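PDB 3DPM: protein CT_858 from Chlamydia trachomatis, which probably acts as a serine-type endopeptidase, joining a PDZ-like domain to a peptidase domain of the S41 family. Local coordinates for residues V161-T166 with W184-E189; H291-L296 with A333-Q338; I457-N462 with D480-V485. One frame throughout, in Å; residues are numbered along the deposited sequence.

Contact 1: V161-T166 with W184-E189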
ATOM      1  N   VAL A 161     -20.926  -0.929 -19.846  1.00 16.88           N
ATOM      2  CA  VAL A 161     -20.579  -2.145 -20.550  1.00 17.01           C
ATOM      3  C   VAL A 161     -21.714  -2.653 -21.428  1.00 16.57           C
ATOM      4  O   VAL A 161     -22.819  -2.923 -20.959  1.00 17.78           O
ATOM      5  CB  VAL A 161     -20.151  -3.245 -19.567  1.00 16.05           C
ATOM      6  CG1 VAL A 161     -19.762  -4.510 -20.325  1.00 14.40           C
ATOM      7  CG2 VAL A 161     -18.988  -2.739 -18.715  1.00 16.18           C
ATOM      8  N   PRO A 162     -21.465  -2.739 -22.733  1.00 16.85           N
ATOM      9  CA  PRO A 162     -22.509  -3.230 -23.633  1.00 17.78           C
ATOM     10  C   PRO A 162     -22.453  -4.754 -23.721  1.00 18.42           C
ATOM     11  O   PRO A 162     -21.507  -5.381 -23.240  1.00 17.28           O
ATOM     12  CB  PRO A 162     -22.155  -2.564 -24.951  1.00 16.78           C
ATOM     13  CG  PRO A 162     -20.659  -2.539 -24.901  1.00 16.22           C
ATOM     14  CD  PRO A 162     -20.381  -2.086 -23.489  1.00 14.80           C
ATOM     15  N   SER A 163     -23.473  -5.350 -24.324  1.00 19.58           N
ATOM     16  CA  SER A 163     -23.507  -6.796 -24.489  1.00 21.50           C
ATOM     17  C   SER A 163     -24.386  -7.151 -25.674  1.00 21.45           C
ATOM     18  O   SER A 163     -25.029  -6.282 -26.273  1.00 22.54           O
ATOM     19  CB  SER A 163     -24.019  -7.477 -23.208  1.00 22.11           C
ATOM     20  OG  SER A 163     -25.275  -6.957 -22.816  1.00 25.22           O
ATOM     21  N   GLY A 164     -24.411  -8.431 -26.019  1.00 22.98           N
ATOM     22  CA  GLY A 164     -25.217  -8.863 -27.142  1.00 24.21           C
ATOM     23  C   GLY A 164     -24.511  -8.612 -28.460  1.00 25.50           C
ATOM     24  O   GLY A 164     -23.313  -8.333 -28.503  1.00 24.35           O
ATOM     25  N   ARG A 165     -25.256  -8.717 -29.550  1.00 28.06           N
ATOM     26  CA  ARG A 165     -24.691  -8.500 -30.869  1.00 30.32           C
ATOM     27  C   ARG A 165     -24.621  -7.024 -31.225  1.00 29.13           C
ATOM     28  O   ARG A 165     -25.306  -6.200 -30.626  1.00 28.44           O
ATOM     29  CB  ARG A 165     -25.520  -9.244 -31.919  1.00 33.99           C
ATOM     30  CG  ARG A 165     -25.207 -10.733 -32.003  1.00 41.54           C
ATOM     31  CD  ARG A 165     -25.868 -11.366 -33.212  1.00 46.51           C
ATOM     32  NE  ARG A 165     -27.249 -11.762 -32.942  1.00 53.89           N
ATOM     33  CZ  ARG A 165     -28.294 -11.429 -33.697  1.00 55.73           C
ATOM     34  NH1 ARG A 165     -28.125 -10.681 -34.783  1.00 54.71           N
ATOM     35  NH2 ARG A 165     -29.512 -11.856 -33.369  1.00 56.27           N
ATOM     36  N   THR A 166     -23.767  -6.688 -32.185  1.00 28.36           N
ATOM     37  CA  THR A 166     -23.649  -5.309 -32.649  1.00 27.83           C
ATOM     38  C   THR A 166     -23.246  -5.362 -34.112  1.00 25.28           C
ATOM     39  O   THR A 166     -22.859  -6.414 -34.600  1.00 26.50           O
ATOM     40  CB  THR A 166     -22.615  -4.491 -31.826  1.00 28.62           C
ATOM     41  OG1 THR A 166     -22.574  -3.147 -32.330  1.00 30.14           O
ATOM     42  CG2 THR A 166     -21.229  -5.107 -31.912  1.00 27.91           C
ATOM     43  N   TRP A 184     -20.359  -9.267 -28.451  1.00 20.37           N
ATOM     44  CA  TRP A 184     -19.421  -8.846 -27.427  1.00 18.75           C
ATOM     45  C   TRP A 184     -19.001 -10.002 -26.527  1.00 18.39           C
ATOM     46  O   TRP A 184     -19.842 -10.781 -26.075  1.00 18.48           O
ATOM     47  CB  TRP A 184     -20.035  -7.761 -26.534  1.00 14.84           C
ATOM     48  CG  TRP A 184     -20.159  -6.415 -27.145  1.00 10.78           C
ATOM     49  CD1 TRP A 184     -21.267  -5.874 -27.734  1.00 11.36           C
ATOM     50  CD2 TRP A 184     -19.142  -5.409 -27.199  1.00 12.23           C
ATOM     51  NE1 TRP A 184     -21.004  -4.587 -28.149  1.00 11.85           N
ATOM     52  CE2 TRP A 184     -19.705  -4.276 -27.835  1.00 10.68           C
ATOM     53  CE3 TRP A 184     -17.806  -5.350 -26.769  1.00  9.59           C
ATOM     54  CZ2 TRP A 184     -18.978  -3.100 -28.052  1.00  9.44           C
ATOM     55  CZ3 TRP A 184     -17.087  -4.180 -26.984  1.00  9.52           C
ATOM     56  CH2 TRP A 184     -17.675  -3.071 -27.622  1.00  8.58           C
ATOM     57  N   ARG A 185     -17.698 -10.126 -26.289  1.00 18.89           N
ATOM     58  CA  ARG A 185     -17.203 -11.142 -25.363  1.00 20.49           C
ATOM     59  C   ARG A 185     -17.595 -10.429 -24.077  1.00 18.83           C
ATOM     60  O   ARG A 185     -16.967  -9.453 -23.691  1.00 18.30           O
ATOM     61  CB  ARG A 185     -15.677 -11.283 -25.450  1.00 24.20           C
ATOM     62  CG  ARG A 185     -15.147 -12.058 -26.672  1.00 30.26           C
ATOM     63  CD  ARG A 185     -15.667 -11.496 -27.995  1.00 34.58           C
ATOM     64  NE  ARG A 185     -15.121 -12.184 -29.167  1.00 39.33           N
ATOM     65  CZ  ARG A 185     -15.819 -12.424 -30.276  1.00 41.42           C
ATOM     66  NH1 ARG A 185     -17.089 -12.038 -30.356  1.00 41.13           N
ATOM     67  NH2 ARG A 185     -15.252 -13.038 -31.311  1.00 41.48           N
ATOM     68  N   TYR A 186     -18.645 -10.911 -23.429  1.00 19.42           N
ATOM     69  CA  TYR A 186     -19.175 -10.270 -22.231  1.00 18.95           C
ATOM     70  C   TYR A 186     -18.992 -10.989 -20.899  1.00 19.47           C
ATOM     71  O   TYR A 186     -19.308 -12.167 -20.767  1.00 21.35           O
ATOM     72  CB  TYR A 186     -20.666 -10.015 -22.466  1.00 18.40           C
ATOM     73  CG  TYR A 186     -21.426  -9.373 -21.329  1.00 18.85           C
ATOM     74  CD1 TYR A 186     -21.233  -8.031 -21.007  1.00 18.46           C
ATOM     75  CD2 TYR A 186     -22.383 -10.096 -20.610  1.00 18.58           C
ATOM     76  CE1 TYR A 186     -21.976  -7.421 -20.006  1.00 18.09           C
ATOM     77  CE2 TYR A 186     -23.132  -9.493 -19.606  1.00 17.16           C
ATOM     78  CZ  TYR A 186     -22.924  -8.160 -19.315  1.00 17.31           C
ATOM     79  OH  TYR A 186     -23.680  -7.556 -18.346  1.00 19.84           O
ATOM     80  N   VAL A 187     -18.476 -10.268 -19.908  1.00 20.01           N
ATOM     81  CA  VAL A 187     -18.329 -10.826 -18.570  1.00 19.95           C
ATOM     82  C   VAL A 187     -19.356 -10.083 -17.717  1.00 19.81           C
ATOM     83  O   VAL A 187     -19.232  -8.880 -17.496  1.00 19.31           O
ATOM     84  CB  VAL A 187     -16.936 -10.575 -17.958  1.00 22.29           C
ATOM     85  CG1 VAL A 187     -16.902 -11.138 -16.541  1.00 19.90           C
ATOM     86  CG2 VAL A 187     -15.849 -11.210 -18.819  1.00 21.30           C
ATOM     87  N   PRO A 188     -20.389 -10.792 -17.231  1.00 20.54           N
ATOM     88  CA  PRO A 188     -21.419 -10.157 -16.406  1.00 20.00           C
ATOM     89  C   PRO A 188     -20.897  -9.673 -15.055  1.00 21.21           C
ATOM     90  O   PRO A 188     -19.810 -10.064 -14.608  1.00 22.49           O
ATOM     91  CB  PRO A 188     -22.469 -11.252 -16.274  1.00 19.04           C
ATOM     92  CG  PRO A 188     -21.649 -12.484 -16.259  1.00 19.14           C
ATOM     93  CD  PRO A 188     -20.624 -12.244 -17.336  1.00 19.41           C
ATOM     94  N   GLU A 189     -21.669  -8.811 -14.406  1.00 21.21           N
ATOM     95  CA  GLU A 189     -21.247  -8.282 -13.121  1.00 22.71           C
ATOM     96  C   GLU A 189     -21.397  -9.331 -12.030  1.00 21.46           C
ATOM     97  O   GLU A 189     -22.353 -10.096 -12.026  1.00 24.19           O
ATOM     98  CB  GLU A 189     -22.045  -7.028 -12.767  1.00 22.66           C
ATOM     99  CG  GLU A 189     -21.430  -6.246 -11.605  1.00 26.23           C
ATOM    100  CD  GLU A 189     -19.921  -6.024 -11.775  1.00 26.55           C
ATOM    101  OE1 GLU A 189     -19.527  -5.212 -12.635  1.00 26.67           O
ATOM    102  OE2 GLU A 189     -19.129  -6.669 -11.053  1.00 27.60           O
TER
HETATM  103  O   HOH W   1     -22.395 -10.473 -25.253  1.00 25.12           O

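Contact 2: H291-L296 with A333-Q338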
ATOM      1  N   HIS A 291      24.789   3.703 -45.519  1.00 57.74           N
ATOM      2  CA  HIS A 291      25.194   4.125 -44.180  1.00 54.90           C
ATOM      3  C   HIS A 291      24.655   3.081 -43.209  1.00 53.54           C
ATOM      4  O   HIS A 291      23.564   2.555 -43.418  1.00 54.43           O
ATOM      5  CB  HIS A 291      24.580   5.481 -43.824  1.00 54.62           C
ATOM      6  CG  HIS A 291      25.065   6.620 -44.667  1.00 55.14           C
ATOM      7  ND1 HIS A 291      25.799   7.666 -44.150  1.00 55.50           N
ATOM      8  CD2 HIS A 291      24.873   6.906 -45.976  1.00 55.53           C
ATOM      9  CE1 HIS A 291      26.034   8.551 -45.105  1.00 55.19           C
ATOM     10  NE2 HIS A 291      25.481   8.114 -46.222  1.00 55.03           N
ATOM     11  N   LYS A 292      25.407   2.767 -42.159  1.00 51.25           N
ATOM     12  CA  LYS A 292      24.921   1.794 -41.184  1.00 50.02           C
ATOM     13  C   LYS A 292      24.159   2.535 -40.080  1.00 48.37           C
ATOM     14  O   LYS A 292      24.738   3.314 -39.318  1.00 48.86           O
ATOM     15  CB  LYS A 292      26.076   0.972 -40.593  1.00 51.13           C
ATOM     16  CG  LYS A 292      26.721  -0.009 -41.579  1.00 50.96           C
ATOM     17  CD  LYS A 292      27.488  -1.124 -40.868  1.00 51.50           C
ATOM     18  CE  LYS A 292      28.593  -0.588 -39.958  1.00 53.00           C
ATOM     19  NZ  LYS A 292      29.279  -1.673 -39.182  1.00 52.68           N
ATOM     20  N   VAL A 293      22.850   2.291 -40.019  1.00 45.46           N
ATOM     21  CA  VAL A 293      21.964   2.934 -39.052  1.00 40.95           C
ATOM     22  C   VAL A 293      21.343   1.929 -38.095  1.00 38.75           C
ATOM     23  O   VAL A 293      20.841   0.890 -38.517  1.00 37.66           O
ATOM     24  CB  VAL A 293      20.820   3.675 -39.770  1.00 40.67           C
ATOM     25  CG1 VAL A 293      19.881   4.298 -38.760  1.00 40.22           C
ATOM     26  CG2 VAL A 293      21.388   4.742 -40.682  1.00 40.56           C
ATOM     27  N   GLY A 294      21.375   2.246 -36.806  1.00 37.30           N
ATOM     28  CA  GLY A 294      20.796   1.353 -35.817  1.00 34.70           C
ATOM     29  C   GLY A 294      19.346   1.708 -35.515  1.00 33.39           C
ATOM     30  O   GLY A 294      18.905   2.837 -35.748  1.00 30.21           O
ATOM     31  N   PHE A 295      18.601   0.731 -35.006  1.00 32.41           N
ATOM     32  CA  PHE A 295      17.207   0.938 -34.654  1.00 32.07           C
ATOM     33  C   PHE A 295      16.947   0.302 -33.301  1.00 32.07           C
ATOM     34  O   PHE A 295      17.194  -0.890 -33.091  1.00 32.88           O
ATOM     35  CB  PHE A 295      16.268   0.321 -35.687  1.00 31.66           C
ATOM     36  CG  PHE A 295      14.816   0.420 -35.306  1.00 30.25           C
ATOM     37  CD1 PHE A 295      14.054   1.516 -35.690  1.00 29.93           C
ATOM     38  CD2 PHE A 295      14.223  -0.569 -34.529  1.00 30.78           C
ATOM     39  CE1 PHE A 295      12.718   1.629 -35.308  1.00 30.64           C
ATOM     40  CE2 PHE A 295      12.888  -0.469 -34.137  1.00 31.31           C
ATOM     41  CZ  PHE A 295      12.134   0.635 -34.528  1.00 32.02           C
ATOM     42  N   LEU A 296      16.414   1.101 -32.391  1.00 30.30           N
ATOM     43  CA  LEU A 296      16.159   0.633 -31.048  1.00 28.08           C
ATOM     44  C   LEU A 296      14.769   1.042 -30.594  1.00 26.86           C
ATOM     45  O   LEU A 296      14.319   2.156 -30.855  1.00 25.38           O
ATOM     46  CB  LEU A 296      17.242   1.220 -30.135  1.00 29.16           C
ATOM     47  CG  LEU A 296      17.219   1.105 -28.614  1.00 30.41           C
ATOM     48  CD1 LEU A 296      16.194   2.079 -28.049  1.00 29.19           C
ATOM     49  CD2 LEU A 296      16.934  -0.337 -28.211  1.00 30.04           C
ATOM     50  N   ALA A 333      24.492   6.494 -37.050  1.00 37.62           N
ATOM     51  CA  ALA A 333      23.304   7.183 -36.563  1.00 34.81           C
ATOM     52  C   ALA A 333      22.406   6.190 -35.844  1.00 32.71           C
ATOM     53  O   ALA A 333      22.571   4.976 -35.983  1.00 32.51           O
ATOM     54  CB  ALA A 333      22.556   7.823 -37.720  1.00 35.02           C
ATOM     55  N   LEU A 334      21.455   6.705 -35.072  1.00 31.23           N
ATOM     56  CA  LEU A 334      20.551   5.838 -34.324  1.00 30.49           C
ATOM     57  C   LEU A 334      19.113   6.353 -34.295  1.00 29.92           C
ATOM     58  O   LEU A 334      18.863   7.513 -33.953  1.00 28.66           O
ATOM     59  CB  LEU A 334      21.042   5.687 -32.883  1.00 28.74           C
ATOM     60  CG  LEU A 334      20.723   4.391 -32.129  1.00 30.02           C
ATOM     61  CD1 LEU A 334      20.599   4.729 -30.644  1.00 28.39           C
ATOM     62  CD2 LEU A 334      19.442   3.737 -32.640  1.00 26.80           C
ATOM     63  N   ILE A 335      18.177   5.479 -34.663  1.00 30.10           N
ATOM     64  CA  ILE A 335      16.749   5.804 -34.648  1.00 28.11           C
ATOM     65  C   ILE A 335      16.136   5.117 -33.434  1.00 26.20           C
ATOM     66  O   ILE A 335      16.200   3.893 -33.315  1.00 24.04           O
ATOM     67  CB  ILE A 335      15.989   5.276 -35.904  1.00 29.26           C
ATOM     68  CG1 ILE A 335      16.086   6.261 -37.065  1.00 29.39           C
ATOM     69  CG2 ILE A 335      14.516   5.088 -35.580  1.00 29.61           C
ATOM     70  CD1 ILE A 335      17.375   6.206 -37.805  1.00 33.32           C
ATOM     71  N   ILE A 336      15.550   5.907 -32.537  1.00 24.91           N
ATOM     72  CA  ILE A 336      14.901   5.361 -31.346  1.00 24.59           C
ATOM     73  C   ILE A 336      13.379   5.371 -31.540  1.00 22.81           C
ATOM     74  O   ILE A 336      12.773   6.426 -31.705  1.00 22.33           O
ATOM     75  CB  ILE A 336      15.204   6.197 -30.072  1.00 24.71           C
ATOM     76  CG1 ILE A 336      16.705   6.445 -29.926  1.00 26.43           C
ATOM     77  CG2 ILE A 336      14.693   5.461 -28.842  1.00 23.99           C
ATOM     78  CD1 ILE A 336      17.519   5.196 -29.754  1.00 28.99           C
ATOM     79  N   ASP A 337      12.769   4.192 -31.538  1.00 23.15           N
ATOM     80  CA  ASP A 337      11.322   4.092 -31.666  1.00 22.41           C
ATOM     81  C   ASP A 337      10.765   4.141 -30.244  1.00 21.77           C
ATOM     82  O   ASP A 337      10.876   3.172 -29.493  1.00 19.38           O
ATOM     83  CB  ASP A 337      10.917   2.768 -32.322  1.00 24.13           C
ATOM     84  CG  ASP A 337       9.400   2.558 -32.342  1.00 27.71           C
ATOM     85  OD1 ASP A 337       8.954   1.419 -32.603  1.00 32.54           O
ATOM     86  OD2 ASP A 337       8.648   3.528 -32.101  1.00 27.99           O
ATOM     87  N   GLN A 338      10.163   5.268 -29.877  1.00 22.72           N
ATOM     88  CA  GLN A 338       9.610   5.408 -28.538  1.00 23.76           C
ATOM     89  C   GLN A 338       8.100   5.646 -28.518  1.00 24.19           C
ATOM     90  O   GLN A 338       7.568   6.168 -27.537  1.00 25.76           O
ATOM     91  CB  GLN A 338      10.306   6.552 -27.807  1.00 21.52           C
ATOM     92  CG  GLN A 338      10.337   6.369 -26.308  1.00 21.81           C
ATOM     93  CD  GLN A 338       9.876   7.597 -25.558  1.00 21.30           C
ATOM     94  OE1 GLN A 338      10.152   7.744 -24.373  1.00 18.72           O
ATOM     95  NE2 GLN A 338       9.159   8.486 -26.244  1.00 23.31           N
TER

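Contact 3: I457-N462 with D480-V485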
ATOM      1  N   ILE A 457      20.993  11.374 -33.118  1.00 31.44           N
ATOM      2  CA  ILE A 457      19.848  10.507 -32.868  1.00 28.46           C
ATOM      3  C   ILE A 457      18.533  11.064 -33.376  1.00 26.41           C
ATOM      4  O   ILE A 457      18.288  12.271 -33.360  1.00 23.97           O
ATOM      5  CB  ILE A 457      19.671  10.250 -31.350  1.00 29.07           C
ATOM      6  CG1 ILE A 457      20.984   9.764 -30.741  1.00 27.70           C
ATOM      7  CG2 ILE A 457      18.569   9.221 -31.117  1.00 28.38           C
ATOM      8  CD1 ILE A 457      20.957   9.656 -29.221  1.00 27.52           C
ATOM      9  N   CYS A 458      17.687  10.152 -33.833  1.00 27.56           N
ATOM     10  CA  CYS A 458      16.357  10.489 -34.312  1.00 28.01           C
ATOM     11  C   CYS A 458      15.412   9.702 -33.414  1.00 25.09           C
ATOM     12  O   CYS A 458      15.533   8.479 -33.306  1.00 25.25           O
ATOM     13  CB  CYS A 458      16.165  10.050 -35.767  1.00 31.50           C
ATOM     14  SG  CYS A 458      14.548  10.531 -36.440  1.00 37.70           S
ATOM     15  N   VAL A 459      14.495  10.405 -32.761  1.00 22.27           N
ATOM     16  CA  VAL A 459      13.533   9.782 -31.859  1.00 20.86           C
ATOM     17  C   VAL A 459      12.115   9.876 -32.422  1.00 20.24           C
ATOM     18  O   VAL A 459      11.650  10.965 -32.740  1.00 18.33           O
ATOM     19  CB  VAL A 459      13.566  10.473 -30.472  1.00 21.80           C
ATOM     20  CG1 VAL A 459      12.606   9.786 -29.507  1.00 19.14           C
ATOM     21  CG2 VAL A 459      14.981  10.444 -29.919  1.00 22.24           C
ATOM     22  N   LEU A 460      11.438   8.731 -32.534  1.00 19.83           N
ATOM     23  CA  LEU A 460      10.063   8.668 -33.046  1.00 19.29           C
ATOM     24  C   LEU A 460       9.059   8.694 -31.894  1.00 19.05           C
ATOM     25  O   LEU A 460       9.079   7.819 -31.025  1.00 21.36           O
ATOM     26  CB  LEU A 460       9.863   7.387 -33.860  1.00 18.42           C
ATOM     27  CG  LEU A 460      10.957   7.114 -34.894  1.00 19.36           C
ATOM     28  CD1 LEU A 460      10.573   5.899 -35.715  1.00 18.37           C
ATOM     29  CD2 LEU A 460      11.167   8.345 -35.781  1.00 14.77           C
ATOM     30  N   ILE A 461       8.178   9.689 -31.899  1.00 17.23           N
ATOM     31  CA  ILE A 461       7.181   9.844 -30.844  1.00 16.60           C
ATOM     32  C   ILE A 461       5.749   9.945 -31.379  1.00 17.08           C
ATOM     33  O   ILE A 461       5.544  10.198 -32.572  1.00 15.74           O
ATOM     34  CB  ILE A 461       7.444  11.135 -30.037  1.00 16.87           C
ATOM     35  CG1 ILE A 461       7.395  12.339 -30.979  1.00 15.68           C
ATOM     36  CG2 ILE A 461       8.802  11.065 -29.341  1.00 16.32           C
ATOM     37  CD1 ILE A 461       7.252  13.668 -30.274  1.00 13.69           C
ATOM     38  N   ASN A 462       4.765   9.745 -30.499  1.00 15.84           N
ATOM     39  CA  ASN A 462       3.358   9.881 -30.889  1.00 16.89           C
ATOM     40  C   ASN A 462       2.429  10.183 -29.707  1.00 17.15           C
ATOM     41  O   ASN A 462       2.860  10.177 -28.550  1.00 16.90           O
ATOM     42  CB  ASN A 462       2.868   8.646 -31.655  1.00 15.77           C
ATOM     43  CG  ASN A 462       2.666   7.441 -30.769  1.00 16.84           C
ATOM     44  OD1 ASN A 462       2.199   6.399 -31.230  1.00 17.52           O
ATOM     45  ND2 ASN A 462       3.017   7.567 -29.494  1.00 16.38           N
ATOM     46  N   ASP A 480      19.046  19.783 -27.303  1.00 32.74           N
ATOM     47  CA  ASP A 480      19.470  19.616 -28.694  1.00 32.91           C
ATOM     48  C   ASP A 480      20.334  18.384 -28.934  1.00 30.85           C
ATOM     49  O   ASP A 480      21.304  18.434 -29.683  1.00 31.39           O
ATOM     50  CB  ASP A 480      20.225  20.861 -29.182  1.00 34.94           C
ATOM     51  CG  ASP A 480      19.424  22.137 -29.007  1.00 37.93           C
ATOM     52  OD1 ASP A 480      19.708  22.944 -28.122  1.00 40.26           O
ATOM     53  OD2 ASP A 480      18.410  22.322 -29.847  1.00 39.56           O
ATOM     54  N   ARG A 481      19.975  17.274 -28.306  1.00 30.27           N
ATOM     55  CA  ARG A 481      20.725  16.032 -28.465  1.00 29.02           C
ATOM     56  C   ARG A 481      20.144  15.200 -29.597  1.00 27.54           C
ATOM     57  O   ARG A 481      20.856  14.428 -30.235  1.00 25.52           O
ATOM     58  CB  ARG A 481      20.667  15.209 -27.176  1.00 27.09           C
ATOM     59  CG  ARG A 481      22.018  14.884 -26.563  1.00 29.40           C
ATOM     60  CD  ARG A 481      22.616  13.596 -27.087  1.00 27.01           C
ATOM     61  NE  ARG A 481      22.936  13.685 -28.501  1.00 28.83           N
ATOM     62  CZ  ARG A 481      23.444  12.685 -29.213  1.00 29.31           C
ATOM     63  NH1 ARG A 481      23.697  11.517 -28.641  1.00 28.18           N
ATOM     64  NH2 ARG A 481      23.684  12.852 -30.505  1.00 30.99           N
ATOM     65  N   ALA A 482      18.848  15.370 -29.848  1.00 26.69           N
ATOM     66  CA  ALA A 482      18.188  14.579 -30.872  1.00 26.76           C
ATOM     67  C   ALA A 482      17.154  15.296 -31.717  1.00 27.03           C
ATOM     68  O   ALA A 482      16.701  16.394 -31.395  1.00 27.74           O
ATOM     69  CB  ALA A 482      17.546  13.355 -30.230  1.00 24.95           C
ATOM     70  N   LEU A 483      16.802  14.627 -32.813  1.00 28.17           N
ATOM     71  CA  LEU A 483      15.807  15.078 -33.782  1.00 26.39           C
ATOM     72  C   LEU A 483      14.538  14.335 -33.359  1.00 24.36           C
ATOM     73  O   LEU A 483      14.528  13.111 -33.295  1.00 21.31           O
ATOM     74  CB  LEU A 483      16.211  14.625 -35.190  1.00 27.08           C
ATOM     75  CG  LEU A 483      15.829  15.436 -36.432  1.00 28.12           C
ATOM     76  CD1 LEU A 483      15.561  14.467 -37.584  1.00 27.47           C
ATOM     77  CD2 LEU A 483      14.611  16.296 -36.172  1.00 27.79           C
ATOM     78  N   ILE A 484      13.480  15.077 -33.067  1.00 24.09           N
ATOM     79  CA  ILE A 484      12.224  14.483 -32.629  1.00 23.91           C
ATOM     80  C   ILE A 484      11.270  14.433 -33.807  1.00 23.58           C
ATOM     81  O   ILE A 484      10.910  15.475 -34.363  1.00 23.94           O
ATOM     82  CB  ILE A 484      11.600  15.329 -31.505  1.00 23.86           C
ATOM     83  CG1 ILE A 484      12.685  15.721 -30.493  1.00 21.96           C
ATOM     84  CG2 ILE A 484      10.493  14.556 -30.833  1.00 23.10           C
ATOM     85  CD1 ILE A 484      13.418  14.532 -29.870  1.00 19.77           C
ATOM     86  N   VAL A 485      10.853  13.226 -34.175  1.00 21.87           N
ATOM     87  CA  VAL A 485       9.965  13.037 -35.318  1.00 21.26           C
ATOM     88  C   VAL A 485       8.705  12.235 -35.002  1.00 19.69           C
ATOM     89  O   VAL A 485       8.763  11.235 -34.301  1.00 17.88           O
ATOM     90  CB  VAL A 485      10.739  12.344 -36.469  1.00 23.08           C
ATOM     91  CG1 VAL A 485       9.805  12.023 -37.639  1.00 22.80           C
ATOM     92  CG2 VAL A 485      11.884  13.251 -36.921  1.00 21.91           C
TER
HETATM   93  O   HOH W   2      21.509  14.434 -33.020  1.00 32.94           O

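Contact 1: V161-T166 with W184-E189
Pro162 lays its CG on one face of the Trp184 indole, 3.8 Å from the centroid of the six-membered ring and 22° off the ring normal, in a CH-pi contact displaced toward the ring's rim. The indole swings to this position because its CG stands opposite the carbonyl carbon, beside the backbone N (chi1 -74°). Thr166 reaches the same ring from further along the chain: its methyl CG2 lies 3.8 Å from Trp184 NE1, coming in obliquely. Between Pro162 and Thr166 in sequence, Gly164 gives the one direct backbone hydrogen bond of the two segments, from Trp184 N to Gly164 O at 3.1 Å, almost straight at the hydrogen. A water extends the pairing, accepting from Gly164 N and donating to Trp184 O.

Tyr186 is gripped differently. With CG trans to the backbone N (chi1 179°), its ring turns one face to Ser163, whose CB sits over the ring centre, 3.7 Å from the centroid. Val161 CG1 approaches in the plane of the ring, 3.7 Å from Tyr186 CE1, while the ring's other face is backed by Pro188 N. One phenol thus meets Ser163 on a face and Val161 at an edge, and its hydroxyl is hydrogen-bonded to Glu82. Beyond the pair, Ala84 and Leu86 of strand 83-92 also pack on Trp184. Gly164 has a positive phi, where glycine is favoured. Water-bridged and splayed beyond its last direct bond, this is the open end of the antiparallel beta hairpin 165-171/177-187 in the PDZ-like domain.

Contact 2: H291-L296 with A333-Q338
Ile335 pushes its CD1 against Val293 CG1, 3.3 Å away, within a parallel strand pair of a beta-alpha-beta unit: strand 290-297, helix 316-330 and strand 333-337. On this face of the sheet Ile335 is the bump between two neighbours of the other strand. Its CG1 branch turns back to Val293, while CG2, trans to the backbone N, leans on Phe295 CD1 at 3.6 Å. The Phe295 ring continues past Ile335 to Asp337, lying alongside that side chain with ring and carboxylate planes 46° apart. Helix 549-563 covers Ala333 and Ile335, and Tyr279 meets the Phe295 ring.

The other face has its hollow at Gly294. Having no side chain, Gly294 leaves room for Leu334 to fold CD2 over its carbonyl, 3.3 Å from Gly294 O. Next in line, Leu296 and Ile336 run side by side, pointing the same way, and Leu296 CD1 touches both CG2 and CD1 of Ile336. Phe472 of helix 468-478 packs against Ile336 on this side.

Four backbone hydrogen bonds join the strands, whose axes are inclined at 23°: Gly294 N to Ala333 O, Ile335 N to Gly294 O, Leu296 N to Ile335 O and Asp337 N to Leu296 O. At the far end the Asp337 carboxylate is held by Thr339 and by a salt bridge to Arg297, and its CB rests 3.3 Å from Phe295 CZ.

Contact 3: I457-N462 with D480-V485
Strands 457-461 and 482-486, connected through helix 468-478, form a beta-alpha-beta unit, and here the two strands run parallel, their axes 25° apart. Four backbone hydrogen bonds of 2.8 to 2.9 Å hold them: Leu483 N to Ile457 O, Val459 N to Leu483 O, Val485 N to Val459 O and Ile461 N to Val485 O. Leu460 CA adds a CA-H...O contact to Val485 O.

On the face carrying Val459 and Ile484, the methyl of Ala482 packs on the neighbouring strand, its CB 3.9 Å from both Ile457 CB and Val459 CG2. Farther along, Ile461 has its CG1 between the backbone N and the carbonyl carbon (chi1 59°), which carries CD1 across to Ile484 CG2 at 3.4 Å. Phe472 and Leu476 of helix 468-478 cover Val459 from this side.

The reverse face is built from Cys458, Leu460, Leu483 and Val485. Cys458 SG touches Val485 CG2 at 3.8 Å, and Leu460 lies alongside Val485, CD2 near its CB. Helix 549-563 packs on Leu460, Leu483 and Val485.

Where the strands begin, Arg481 bends at chi2 and chi3 to bring its guanidinium under Ile457, whose CD1 lies over one face, 3.4 Å from NH1. Hydrogen bonds to the carbonyls of Lys455 and Leu356 fix the group, and a water links Ile457 N to Arg481 O. A parallel beta-alpha-beta unit with helices on both faces is a usual element of alpha/beta folds, consistent with the ClpP/crotonase-like core of an S41-type peptidase domain.

Overall arrangement
Contacts 2 and 3 are consecutive parts of one mixed sheet, with centres 11 Å apart. Strands 333-337 and 457-461 are neighbours in it, probably hydrogen-bonded from Ile336 N to Cys458 O at 2.7 Å and from Leu460 N to Ile336 O at 2.8 Å, while Ile336 CG1 packs on Ile457 CG2. Helix 468-478 covers one face of both contacts and helix 549-563 the other. Contact 1 belongs to a separate antiparallel sheet in the PDZ-like part: its centre is 43 Å from that of contact 2 and 42 Å from that of contact 3, with nearest atoms about 27 Å and 22 Å apart. The three follow one another in the chain.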